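Local coordinates for protein nucleoporin NUP170 (Chaetomium thermophilum, PDB 5HAX) that probably serves as a structural scaffold nucleoporin in the symmetric core of the nuclear pore, where its N-terminal domain binds the nucleoporin NUP53, at residues 582-588 and 667-672; 16-20 and 592-597; 185-189 and 256-262; 238-242 and 253-257. One frame throughout, in Å; residues are numbered along the deposited sequence.

Contact 1. Residues 582-588 and 667-672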
loop_
_atom_site.group_PDB
_atom_site.type_symbol
_atom_site.label_atom_id
_atom_site.label_comp_id
_atom_site.label_asym_id
_atom_site.label_seq_id
_atom_site.Cartn_x
_atom_site.Cartn_y
_atom_site.Cartn_z
ATOM N N VAL A 582 -31.089 23.097 -7.447
ATOM C CA VAL A 582 -31.028 23.066 -5.992
ATOM C C VAL A 582 -29.645 22.591 -5.564
ATOM O O VAL A 582 -28.931 21.918 -6.313
ATOM C CB VAL A 582 -32.124 22.147 -5.402
ATOM C CG1 VAL A 582 -32.073 22.117 -3.876
ATOM C CG2 VAL A 582 -33.499 22.590 -5.879
ATOM N N ARG A 583 -29.268 22.963 -4.341
ATOM C CA ARG A 583 -28.098 22.417 -3.660
ATOM C C ARG A 583 -28.592 21.487 -2.558
ATOM O O ARG A 583 -29.149 21.946 -1.555
ATOM C CB ARG A 583 -27.218 23.524 -3.086
ATOM C CG ARG A 583 -26.474 24.334 -4.131
ATOM C CD ARG A 583 -25.413 25.212 -3.489
ATOM N NE ARG A 583 -24.728 26.056 -4.464
ATOM C CZ ARG A 583 -23.771 26.927 -4.160
ATOM N NH1 ARG A 583 -23.377 27.077 -2.901
ATOM N NH2 ARG A 583 -23.208 27.653 -5.115
ATOM N N LEU A 584 -28.389 20.186 -2.747
ATOM C CA LEU A 584 -28.800 19.206 -1.756
ATOM C C LEU A 584 -27.936 19.314 -0.502
ATOM O O LEU A 584 -26.835 19.874 -0.516
ATOM C CB LEU A 584 -28.719 17.795 -2.339
ATOM C CG LEU A 584 -29.600 17.560 -3.569
ATOM C CD1 LEU A 584 -29.294 16.215 -4.201
ATOM C CD2 LEU A 584 -31.073 17.649 -3.200
ATOM N N SER A 585 -28.451 18.769 0.595
ATOM C CA SER A 585 -27.766 18.864 1.874
ATOM C C SER A 585 -26.463 18.070 1.852
ATOM O O SER A 585 -26.249 17.187 1.016
ATOM C CB SER A 585 -28.657 18.350 3.004
ATOM O OG SER A 585 -28.795 16.940 2.944
ATOM N N SER A 586 -25.577 18.402 2.794
ATOM C CA SER A 586 -24.371 17.611 2.990
ATOM C C SER A 586 -24.698 16.209 3.480
ATOM O O SER A 586 -23.901 15.288 3.275
ATOM C CB SER A 586 -23.442 18.311 3.981
ATOM O OG SER A 586 -23.050 19.581 3.491
ATOM N N ARG A 587 -25.857 16.036 4.116
ATOM C CA ARG A 587 -26.306 14.708 4.517
ATOM C C ARG A 587 -26.551 13.824 3.301
ATOM O O ARG A 587 -26.205 12.637 3.306
ATOM C CB ARG A 587 -27.576 14.842 5.359
ATOM C CG ARG A 587 -27.941 13.620 6.174
ATOM C CD ARG A 587 -29.190 13.872 7.015
ATOM N NE ARG A 587 -28.995 14.925 8.013
ATOM C CZ ARG A 587 -29.293 16.210 7.836
ATOM N NH1 ARG A 587 -29.075 17.078 8.815
ATOM N NH2 ARG A 587 -29.806 16.638 6.689
ATOM N N HIS A 588 -27.138 14.389 2.242
ATOM C CA HIS A 588 -27.376 13.624 1.022
ATOM C C HIS A 588 -26.067 13.258 0.335
ATOM O O HIS A 588 -25.852 12.098 -0.036
ATOM C CB HIS A 588 -28.262 14.415 0.062
ATOM C CG HIS A 588 -28.252 13.878 -1.335
ATOM N ND1 HIS A 588 -27.292 14.228 -2.261
ATOM C CD2 HIS A 588 -29.072 12.999 -1.959
ATOM C CE1 HIS A 588 -27.526 13.594 -3.396
ATOM N NE2 HIS A 588 -28.601 12.843 -3.240
ATOM N N LYS A 667 -36.975 18.217 -3.521
ATOM C CA LYS A 667 -35.931 17.524 -4.267
ATOM C C LYS A 667 -34.989 16.771 -3.337
ATOM O O LYS A 667 -34.388 15.770 -3.745
ATOM C CB LYS A 667 -35.156 18.521 -5.129
ATOM C CG LYS A 667 -36.019 19.254 -6.152
ATOM C CD LYS A 667 -36.630 18.295 -7.168
ATOM C CE LYS A 667 -37.477 19.028 -8.198
ATOM N NZ LYS A 667 -38.106 18.096 -9.177
ATOM N N GLU A 668 -34.848 17.232 -2.094
ATOM C CA GLU A 668 -34.106 16.468 -1.097
ATOM C C GLU A 668 -34.764 15.113 -0.863
ATOM O O GLU A 668 -34.089 14.078 -0.824
ATOM C CB GLU A 668 -34.026 17.267 0.205
ATOM C CG GLU A 668 -33.285 16.585 1.357
ATOM C CD GLU A 668 -31.773 16.638 1.222
ATOM O OE1 GLU A 668 -31.266 17.302 0.292
ATOM O OE2 GLU A 668 -31.085 16.014 2.059
ATOM N N HIS A 669 -36.091 15.106 -0.715
ATOM C CA HIS A 669 -36.821 13.856 -0.539
ATOM C C HIS A 669 -36.708 12.970 -1.775
ATOM O O HIS A 669 -36.505 11.755 -1.661
ATOM C CB HIS A 669 -38.287 14.160 -0.225
ATOM C CG HIS A 669 -39.144 12.943 -0.075
ATOM N ND1 HIS A 669 -39.242 12.241 1.108
ATOM C CD2 HIS A 669 -39.950 12.306 -0.957
ATOM C CE1 HIS A 669 -40.069 11.224 0.947
ATOM N NE2 HIS A 669 -40.512 11.240 -0.297
ATOM N N GLN A 670 -36.834 13.561 -2.966
ATOM C CA GLN A 670 -36.730 12.784 -4.198
ATOM C C GLN A 670 -35.335 12.196 -4.366
ATOM O O GLN A 670 -35.187 11.031 -4.756
ATOM C CB GLN A 670 -37.078 13.662 -5.401
ATOM C CG GLN A 670 -38.499 14.196 -5.398
ATOM C CD GLN A 670 -38.713 15.273 -6.444
ATOM O OE1 GLN A 670 -38.150 15.215 -7.539
ATOM N NE2 GLN A 670 -39.524 16.270 -6.109
ATOM N N ALA A 671 -34.299 12.990 -4.085
ATOM C CA ALA A 671 -32.930 12.510 -4.232
ATOM C C ALA A 671 -32.645 11.365 -3.268
ATOM O O ALA A 671 -32.101 10.327 -3.660
ATOM C CB ALA A 671 -31.948 13.661 -4.008
ATOM N N LEU A 672 -33.006 11.540 -1.994
ATOM C CA LEU A 672 -32.800 10.480 -1.014
ATOM C C LEU A 672 -33.590 9.232 -1.381
ATOM O O LEU A 672 -33.105 8.107 -1.209
ATOM C CB LEU A 672 -33.191 10.975 0.378
ATOM C CG LEU A 672 -32.308 12.084 0.957
ATOM C CD1 LEU A 672 -32.933 12.663 2.216
ATOM C CD2 LEU A 672 -30.907 11.569 1.248
HETATM O O HOH W 1 -31.333 15.251 4.366
HETATM O O HOH W 2 -29.733 11.268 -5.408
#

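Contact 2. Residues 16-20 and 592-597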
loop_
_atom_site.group_PDB
_atom_site.type_symbol
_atom_site.label_atom_id
_atom_site.label_comp_id
_atom_site.label_asym_id
_atom_site.label_seq_id
_atom_site.Cartn_x
_atom_site.Cartn_y
_atom_site.Cartn_z
ATOM N N THR A 16 -19.806 10.810 -8.649
ATOM C CA THR A 16 -19.049 10.660 -7.411
ATOM C C THR A 16 -17.788 9.836 -7.640
ATOM O O THR A 16 -16.724 10.156 -7.097
ATOM C CB THR A 16 -19.933 10.019 -6.341
ATOM O OG1 THR A 16 -21.089 10.841 -6.121
ATOM C CG2 THR A 16 -19.177 9.860 -5.030
ATOM N N LEU A 17 -17.888 8.771 -8.441
ATOM C CA LEU A 17 -16.709 7.991 -8.800
ATOM C C LEU A 17 -15.646 8.872 -9.443
ATOM O O LEU A 17 -14.460 8.788 -9.101
ATOM C CB LEU A 17 -17.100 6.856 -9.748
ATOM C CG LEU A 17 -17.969 5.734 -9.177
ATOM C CD1 LEU A 17 -18.505 4.866 -10.306
ATOM C CD2 LEU A 17 -17.184 4.896 -8.183
ATOM N N GLN A 18 -16.055 9.727 -10.385
ATOM C CA GLN A 18 -15.107 10.610 -11.054
ATOM C C GLN A 18 -14.499 11.616 -10.087
ATOM O O GLN A 18 -13.336 12.004 -10.248
ATOM C CB GLN A 18 -15.799 11.338 -12.207
ATOM C CG GLN A 18 -16.045 10.464 -13.429
ATOM C CD GLN A 18 -17.025 11.081 -14.414
ATOM O OE1 GLN A 18 -17.737 12.032 -14.091
ATOM N NE2 GLN A 18 -17.063 10.538 -15.624
ATOM N N LEU A 19 -15.264 12.046 -9.083
ATOM C CA LEU A 19 -14.737 12.988 -8.104
ATOM C C LEU A 19 -13.642 12.346 -7.261
ATOM O O LEU A 19 -12.607 12.970 -7.000
ATOM C CB LEU A 19 -15.871 13.504 -7.219
ATOM C CG LEU A 19 -15.598 14.788 -6.436
ATOM C CD1 LEU A 19 -15.479 15.978 -7.379
ATOM C CD2 LEU A 19 -16.694 15.027 -5.408
ATOM N N ASP A 20 -13.851 11.100 -6.826
ATOM C CA ASP A 20 -12.824 10.395 -6.066
ATOM C C ASP A 20 -11.598 10.110 -6.922
ATOM O O ASP A 20 -10.468 10.151 -6.427
ATOM C CB ASP A 20 -13.384 9.087 -5.500
ATOM C CG ASP A 20 -14.020 9.254 -4.125
ATOM O OD1 ASP A 20 -13.725 10.249 -3.432
ATOM O OD2 ASP A 20 -14.807 8.368 -3.726
ATOM N N ALA A 592 -24.548 9.540 -0.643
ATOM C CA ALA A 592 -24.098 9.179 -1.983
ATOM C C ALA A 592 -22.617 8.823 -1.990
ATOM O O ALA A 592 -22.202 7.883 -2.678
ATOM C CB ALA A 592 -24.375 10.328 -2.950
ATOM N N LEU A 593 -21.806 9.564 -1.234
ATOM C CA LEU A 593 -20.373 9.289 -1.192
ATOM C C LEU A 593 -20.102 7.926 -0.569
ATOM O O LEU A 593 -19.353 7.115 -1.127
ATOM C CB LEU A 593 -19.657 10.395 -0.415
ATOM C CG LEU A 593 -18.126 10.363 -0.405
ATOM C CD1 LEU A 593 -17.565 10.440 -1.818
ATOM C CD2 LEU A 593 -17.590 11.504 0.450
ATOM N N TYR A 594 -20.717 7.653 0.584
ATOM C CA TYR A 594 -20.538 6.364 1.241
ATOM C C TYR A 594 -20.986 5.219 0.340
ATOM O O TYR A 594 -20.251 4.245 0.144
ATOM C CB TYR A 594 -21.307 6.347 2.562
ATOM C CG TYR A 594 -21.142 5.072 3.354
ATOM C CD1 TYR A 594 -19.883 4.540 3.591
ATOM C CD2 TYR A 594 -22.243 4.406 3.875
ATOM C CE1 TYR A 594 -19.724 3.375 4.316
ATOM C CE2 TYR A 594 -22.094 3.239 4.603
ATOM C CZ TYR A 594 -20.832 2.728 4.822
ATOM O OH TYR A 594 -20.674 1.568 5.545
ATOM N N LEU A 595 -22.196 5.322 -0.220
ATOM C CA LEU A 595 -22.717 4.252 -1.067
ATOM C C LEU A 595 -21.815 4.004 -2.269
ATOM O O LEU A 595 -21.537 2.850 -2.618
ATOM C CB LEU A 595 -24.134 4.591 -1.530
ATOM C CG LEU A 595 -24.754 3.614 -2.536
ATOM C CD1 LEU A 595 -24.824 2.213 -1.950
ATOM C CD2 LEU A 595 -26.130 4.094 -2.968
ATOM N N THR A 596 -21.362 5.076 -2.924
ATOM C CA THR A 596 -20.485 4.926 -4.080
ATOM C C THR A 596 -19.233 4.144 -3.715
ATOM O O THR A 596 -18.839 3.212 -4.425
ATOM C CB THR A 596 -20.110 6.301 -4.634
ATOM O OG1 THR A 596 -21.294 6.981 -5.072
ATOM C CG2 THR A 596 -19.135 6.170 -5.807
ATOM N N ARG A 597 -18.600 4.507 -2.600
ATOM C CA ARG A 597 -17.350 3.866 -2.211
ATOM C C ARG A 597 -17.561 2.403 -1.840
ATOM O O ARG A 597 -16.630 1.597 -1.945
ATOM C CB ARG A 597 -16.712 4.644 -1.058
ATOM C CG ARG A 597 -16.179 6.007 -1.487
ATOM C CD ARG A 597 -15.788 6.886 -0.306
ATOM N NE ARG A 597 -15.100 8.101 -0.745
ATOM C CZ ARG A 597 -14.733 9.094 0.061
ATOM N NH1 ARG A 597 -14.990 9.031 1.362
ATOM N NH2 ARG A 597 -14.111 10.156 -0.435
#

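Contact 3. Residues 185-189 and 256-262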
loop_
_atom_site.group_PDB
_atom_site.type_symbol
_atom_site.label_atom_id
_atom_site.label_comp_id
_atom_site.label_asym_id
_atom_site.label_seq_id
_atom_site.Cartn_x
_atom_site.Cartn_y
_atom_site.Cartn_z
ATOM N N GLY A 185 10.676 -12.565 -11.631
ATOM C CA GLY A 185 11.605 -13.519 -11.062
ATOM C C GLY A 185 13.071 -13.249 -11.327
ATOM O O GLY A 185 13.906 -14.098 -10.990
ATOM N N ARG A 186 13.415 -12.111 -11.923
ATOM C CA ARG A 186 14.819 -11.772 -12.116
ATOM C C ARG A 186 15.464 -11.446 -10.775
ATOM O O ARG A 186 14.865 -10.771 -9.935
ATOM C CB ARG A 186 14.958 -10.587 -13.074
ATOM C CG ARG A 186 14.384 -10.837 -14.459
ATOM C CD ARG A 186 14.632 -9.661 -15.390
ATOM N NE ARG A 186 16.035 -9.551 -15.776
ATOM C CZ ARG A 186 16.509 -8.666 -16.650
ATOM N NH1 ARG A 186 15.692 -7.802 -17.238
ATOM N NH2 ARG A 186 17.802 -8.645 -16.940
ATOM N N ILE A 187 16.694 -11.922 -10.580
ATOM C CA ILE A 187 17.409 -11.811 -9.308
ATOM C C ILE A 187 18.668 -10.982 -9.534
ATOM O O ILE A 187 19.542 -11.376 -10.316
ATOM C CB ILE A 187 17.766 -13.195 -8.740
ATOM C CG1 ILE A 187 16.495 -14.016 -8.492
ATOM C CG2 ILE A 187 18.571 -13.055 -7.453
ATOM C CD1 ILE A 187 16.762 -15.468 -8.147
ATOM N N PHE A 188 18.772 -9.851 -8.833
ATOM C CA PHE A 188 19.917 -8.954 -8.926
ATOM C C PHE A 188 20.672 -8.907 -7.599
ATOM O O PHE A 188 20.069 -8.979 -6.523
ATOM C CB PHE A 188 19.477 -7.540 -9.319
ATOM C CG PHE A 188 18.896 -7.444 -10.704
ATOM C CD1 PHE A 188 19.715 -7.489 -11.819
ATOM C CD2 PHE A 188 17.531 -7.297 -10.889
ATOM C CE1 PHE A 188 19.184 -7.396 -13.093
ATOM C CE2 PHE A 188 16.993 -7.202 -12.162
ATOM C CZ PHE A 188 17.822 -7.252 -13.265
ATOM N N LEU A 189 22.000 -8.765 -7.686
ATOM C CA LEU A 189 22.885 -8.839 -6.527
ATOM C C LEU A 189 23.850 -7.659 -6.498
ATOM O O LEU A 189 24.286 -7.163 -7.541
ATOM C CB LEU A 189 23.713 -10.130 -6.528
ATOM C CG LEU A 189 23.003 -11.457 -6.787
ATOM C CD1 LEU A 189 24.044 -12.553 -6.933
ATOM C CD2 LEU A 189 22.025 -11.790 -5.673
ATOM N N MET A 256 15.970 -2.161 -17.655
ATOM C CA MET A 256 15.878 -3.529 -18.162
ATOM C C MET A 256 15.255 -3.478 -19.555
ATOM O O MET A 256 14.050 -3.650 -19.745
ATOM C CB MET A 256 15.070 -4.398 -17.207
ATOM C CG MET A 256 15.711 -4.560 -15.840
ATOM S SD MET A 256 14.613 -5.341 -14.644
ATOM C CE MET A 256 14.656 -4.137 -13.319
ATOM N N GLU A 257 16.109 -3.229 -20.549
ATOM C CA GLU A 257 15.654 -3.142 -21.932
ATOM C C GLU A 257 15.248 -4.493 -22.504
ATOM O O GLU A 257 14.716 -4.538 -23.618
ATOM C CB GLU A 257 16.745 -2.518 -22.809
ATOM C CG GLU A 257 18.086 -3.234 -22.756
ATOM C CD GLU A 257 19.104 -2.634 -23.706
ATOM O OE1 GLU A 257 18.756 -1.674 -24.427
ATOM O OE2 GLU A 257 20.253 -3.124 -23.732
ATOM N N GLY A 258 15.481 -5.581 -21.775
ATOM C CA GLY A 258 15.083 -6.897 -22.211
ATOM C C GLY A 258 15.042 -7.873 -21.055
ATOM O O GLY A 258 15.452 -7.561 -19.933
ATOM N N PRO A 259 14.546 -9.086 -21.311
ATOM C CA PRO A 259 14.441 -10.083 -20.231
ATOM C C PRO A 259 15.780 -10.520 -19.665
ATOM O O PRO A 259 15.804 -11.123 -18.584
ATOM C CB PRO A 259 13.715 -11.255 -20.904
ATOM C CG PRO A 259 14.012 -11.093 -22.361
ATOM C CD PRO A 259 14.078 -9.615 -22.602
ATOM N N GLU A 260 16.889 -10.234 -20.355
ATOM C CA GLU A 260 18.215 -10.615 -19.895
ATOM C C GLU A 260 19.214 -9.468 -19.940
ATOM O O GLU A 260 20.396 -9.691 -19.652
ATOM C CB GLU A 260 18.756 -11.784 -20.734
ATOM C CG GLU A 260 17.856 -13.010 -20.747
ATOM C CD GLU A 260 18.461 -14.169 -21.518
ATOM O OE1 GLU A 260 18.963 -15.115 -20.875
ATOM O OE2 GLU A 260 18.433 -14.136 -22.767
ATOM N N LYS A 261 18.781 -8.256 -20.280
ATOM C CA LYS A 261 19.661 -7.102 -20.394
ATOM C C LYS A 261 19.455 -6.145 -19.226
ATOM O O LYS A 261 18.357 -6.034 -18.672
ATOM C CB LYS A 261 19.422 -6.352 -21.709
ATOM C CG LYS A 261 20.029 -7.021 -22.933
ATOM C CD LYS A 261 19.003 -7.841 -23.702
ATOM C CE LYS A 261 18.052 -6.952 -24.491
ATOM N NZ LYS A 261 17.051 -7.745 -25.261
ATOM N N LEU A 262 20.535 -5.456 -18.864
ATOM C CA LEU A 262 20.508 -4.392 -17.867
ATOM C C LEU A 262 21.504 -3.330 -18.307
ATOM O O LEU A 262 22.695 -3.623 -18.447
ATOM C CB LEU A 262 20.862 -4.920 -16.471
ATOM C CG LEU A 262 20.722 -3.916 -15.324
ATOM C CD1 LEU A 262 19.253 -3.661 -15.021
ATOM C CD2 LEU A 262 21.461 -4.394 -14.077
#

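Contact 4. Residues 238-242 and 253-257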
loop_
_atom_site.group_PDB
_atom_site.type_symbol
_atom_site.label_atom_id
_atom_site.label_comp_id
_atom_site.label_asym_id
_atom_site.label_seq_id
_atom_site.Cartn_x
_atom_site.Cartn_y
_atom_site.Cartn_z
ATOM N N THR A 238 7.156 -1.168 -12.451
ATOM C CA THR A 238 6.271 -0.384 -13.308
ATOM C C THR A 238 7.040 0.404 -14.360
ATOM O O THR A 238 6.449 0.812 -15.366
ATOM C CB THR A 238 5.428 0.580 -12.469
ATOM O OG1 THR A 238 6.262 1.610 -11.919
ATOM C CG2 THR A 238 4.716 -0.161 -11.339
ATOM N N ARG A 239 8.337 0.632 -14.146
ATOM C CA ARG A 239 9.184 1.333 -15.101
ATOM C C ARG A 239 10.321 0.467 -15.622
ATOM O O ARG A 239 11.129 0.951 -16.424
ATOM C CB ARG A 239 9.766 2.600 -14.461
ATOM C CG ARG A 239 8.742 3.481 -13.762
ATOM C CD ARG A 239 9.414 4.708 -13.181
ATOM N NE ARG A 239 8.618 5.355 -12.139
ATOM C CZ ARG A 239 7.864 6.437 -12.315
ATOM N NH1 ARG A 239 7.193 6.941 -11.289
ATOM N NH2 ARG A 239 7.775 7.021 -13.504
ATOM N N ASN A 240 10.399 -0.798 -15.198
ATOM C CA ASN A 240 11.500 -1.693 -15.560
ATOM C C ASN A 240 12.854 -1.091 -15.184
ATOM O O ASN A 240 13.839 -1.227 -15.913
ATOM C CB ASN A 240 11.458 -2.047 -17.048
ATOM C CG ASN A 240 10.244 -2.879 -17.414
ATOM O OD1 ASN A 240 9.740 -3.655 -16.602
ATOM N ND2 ASN A 240 9.772 -2.724 -18.643
ATOM N N LEU A 241 12.909 -0.434 -14.029
ATOM C CA LEU A 241 14.122 0.215 -13.558
ATOM C C LEU A 241 14.678 -0.490 -12.328
ATOM O O LEU A 241 13.962 -1.169 -11.585
ATOM C CB LEU A 241 13.870 1.690 -13.231
ATOM C CG LEU A 241 13.461 2.593 -14.395
ATOM C CD1 LEU A 241 13.235 4.011 -13.898
ATOM C CD2 LEU A 241 14.509 2.572 -15.502
ATOM N N LEU A 242 15.984 -0.315 -12.139
ATOM C CA LEU A 242 16.713 -0.775 -10.966
ATOM C C LEU A 242 17.609 0.365 -10.509
ATOM O O LEU A 242 18.307 0.968 -11.331
ATOM C CB LEU A 242 17.541 -2.024 -11.296
ATOM C CG LEU A 242 18.399 -2.640 -10.190
ATOM C CD1 LEU A 242 17.533 -3.261 -9.108
ATOM C CD2 LEU A 242 19.337 -3.678 -10.782
ATOM N N THR A 253 20.953 4.601 -11.995
ATOM C CA THR A 253 19.707 4.077 -12.542
ATOM C C THR A 253 20.030 3.126 -13.686
ATOM O O THR A 253 20.806 3.471 -14.583
ATOM C CB THR A 253 18.798 5.204 -13.041
ATOM O OG1 THR A 253 18.551 6.131 -11.977
ATOM C CG2 THR A 253 17.463 4.650 -13.553
ATOM N N TYR A 254 19.434 1.937 -13.646
ATOM C CA TYR A 254 19.601 0.919 -14.674
ATOM C C TYR A 254 18.239 0.586 -15.267
ATOM O O TYR A 254 17.235 0.558 -14.549
ATOM C CB TYR A 254 20.243 -0.352 -14.102
ATOM C CG TYR A 254 21.598 -0.141 -13.468
ATOM C CD1 TYR A 254 21.714 0.399 -12.195
ATOM C CD2 TYR A 254 22.761 -0.496 -14.136
ATOM C CE1 TYR A 254 22.951 0.590 -11.609
ATOM C CE2 TYR A 254 24.004 -0.311 -13.558
ATOM C CZ TYR A 254 24.094 0.231 -12.294
ATOM O OH TYR A 254 25.326 0.418 -11.713
ATOM N N HIS A 255 18.208 0.328 -16.573
ATOM C CA HIS A 255 16.975 0.014 -17.285
ATOM C C HIS A 255 17.054 -1.404 -17.830
ATOM O O HIS A 255 18.077 -1.800 -18.397
ATOM C CB HIS A 255 16.726 1.005 -18.423
ATOM C CG HIS A 255 15.493 0.709 -19.219
ATOM N ND1 HIS A 255 15.536 0.298 -20.534
ATOM C CD2 HIS A 255 14.182 0.758 -18.882
ATOM C CE1 HIS A 255 14.305 0.110 -20.974
ATOM N NE2 HIS A 255 13.464 0.381 -19.992
ATOM N N MET A 256 15.970 -2.161 -17.655
ATOM C CA MET A 256 15.878 -3.529 -18.162
ATOM C C MET A 256 15.255 -3.478 -19.555
ATOM O O MET A 256 14.050 -3.650 -19.745
ATOM C CB MET A 256 15.070 -4.398 -17.207
ATOM C CG MET A 256 15.711 -4.560 -15.840
ATOM S SD MET A 256 14.613 -5.341 -14.644
ATOM C CE MET A 256 14.656 -4.137 -13.319
ATOM N N GLU A 257 16.109 -3.229 -20.549
ATOM C CA GLU A 257 15.654 -3.142 -21.932
ATOM C C GLU A 257 15.248 -4.493 -22.504
ATOM O O GLU A 257 14.716 -4.538 -23.618
ATOM C CB GLU A 257 16.745 -2.518 -22.809
ATOM C CG GLU A 257 18.086 -3.234 -22.756
ATOM C CD GLU A 257 19.104 -2.634 -23.706
ATOM O OE1 GLU A 257 18.756 -1.674 -24.427
ATOM O OE2 GLU A 257 20.253 -3.124 -23.732
#

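Contact 1. Residues 582-588 and 667-672
Hydrogen bonding centres on the carboxylate of E668, which reaches from helix 663-694 to the start of helix 586-599. S585 N donates to E668 OE1 (3.2 Å) in a nearly straight bond, and S585 OG donates to E668 OE2 (2.6 Å), so both oxygens of the glutamate engage one serine. The same hydroxyl accepts from H588 N (3.1 Å from S585 OG) as the N-cap. Water extends this network: water 1 donates to E668 OE2 (2.4 Å) and accepts from R587 NH2 (3.1 Å), while water 2 joins H588 NE2 (2.9 Å) to A671 O, to which it donates (3.1 Å). R587 also holds the backbone carbonyls of F560, I561 and G565, which ties the capped turn to the chain before it.

Apolar contacts flank the polar centre. L584 CD1 lies 3.7 Å from A671 CB, and the edge of the H588 ring meets L672, CD2 to CD2 at 4.0 Å. Farther out, V582 CG2 rests 4.2 Å from the aliphatic K667 CG.

The arrangement is that of an N-capped helix start whose cap serine is held by a glutamate of a second helix, here within the C-terminal alpha-helical region.

Contact 2. Residues 16-20 and 592-597
This is a buried crossing of two helices brought together from distant parts of the sequence: the end of the N-terminal helix 5-20 lies across helix 586-599, with the whole beta-propeller region between them in the chain. The axes of segments 16-20 and 592-597 approach to 10.1 Å and cross at -82°, nearly at right angles, so the touching surface is compact.

T16 and T596 both point into the crossing. T16 CB lies 3.6 Å from T596 OG1, and T16 CG2 sits 3.6 Å from L593 CD1. L17 CD2 presses against T596 CG2 at 3.3 Å, a tight methyl contact. The threonine hydroxyls turn back to their own helices: T596 OG1 donates to A592 O (2.7 Å), and T16 OG1 is hydrogen-bonded to V12 O. Both are thus satisfied within their own helices, although T596 OG1 still packs against T16 CB.

At one flank D20 and R597 form a bidentate salt bridge, with R597 NE 3.0 Å from D20 OD2 and R597 NH2 3.0 Å from D20 OD1. The carboxylate approaches the guanidinium edge in a nearly linear geometry at both bonds. R597 NH2 also pairs with E524, and K415 packs by D20 and R597.

The paired, nearly straight bonds fix the orientation of D20 and R597 relative to each other, and the charge of buried R597 is met by D20 and by E524 of helix 522-533.

Contact 3. Residues 185-189 and 256-262
The striking feature is an arginine side chain thrust into a curl of backbone carbonyls: R186 meets the backbone of 256-262 and not the carboxylates of E257 or E260, and ends among the main-chain atoms of G258 to K261. R186 NH2 donates to K261 O (3.2 Å), which lies at the edge of the guanidinium. P259 O lies over one face, 3.2 Å from R186 CZ, and R186 NH1 comes within 2.7 Å of G258 O. The charge has its acidic partner elsewhere, in a salt bridge from R186 NE to E199 on the neighbouring strand 198-202.

Beside the arginine, F188 projects from strand 187-190 toward the two ends of the loop. Its CE2 lies 3.9 Å from M256 SD, a Met-aromatic contact with the sulfur 5.0 Å from the ring centroid and oblique to the ring, while F188 CE1 is 3.9 Å from L262 CD2. M256 CB also touches R186 NH1 at 3.5 Å. L242, on strand 241-246 of the loop's own sheet, packs on F188, M256 and L262.

Loop 256-262 links strands 251-255 and 263-268, so the contact joins two successive four-stranded sheets of the propeller region. Its polar part is made to main-chain atoms and so follows the course of the loop, with the charge itself balanced by E199.

Contact 4. Residues 238-242 and 253-257
Two neighbouring antiparallel strands, 241-246 and 251-255, form the beta hairpin to which this contact belongs, here at the end away from the connecting turn. L242 and Y254 are a hydrogen-bonded pair: L242 N donates to Y254 O (2.9 Å) and Y254 N donates back to L242 O (2.8 Å). L241 and H255 form the adjacent non-hydrogen-bonded pair, with L241 CA in a CA-H...O contact to Y254 O (3.3 Å). M256 N continues the ladder by donating to N240 O (2.9 Å).

On the face of L241 and H255, L241 CD2 meets the ring edge at H255 CD2 (3.8 Å). The other face carries L242 and Y254, whose CB atoms are 4.2 Å apart, and M256 CE lies 4.1 Å from L242 CB.

N240 adopts positive phi (56°), and N240 and L241 together oppose D236 on strand 230-236, a G1 beta bulge. The hairpin supplies the two inner strands of a four-stranded antiparallel sheet, the arrangement of a beta-propeller blade.

In the fold
Contacts 3 and 4 lie in the propeller region and contacts 1 and 2 in the helical part, with about 51 Å between the centres of contacts 1 and 4. Contacts 2 and 4 are buried, whereas 1 and 3 are only partly so. Helix 586-599 serves two contacts: contact 1 holds its start and contact 2 its later turns. Contacts 3 and 4 share M256 and E257 and touch where L242 packs on F188 and L262 and Y254 on L262, so contact 4 is the bonding within a sheet and contact 3 its join to the preceding sheet. Chemistry follows place: backbone pairing in contact 4, arginine to carbonyl in contact 3, a salt bridge between helices in contact 2, and a water-extended carboxylate network in contact 1.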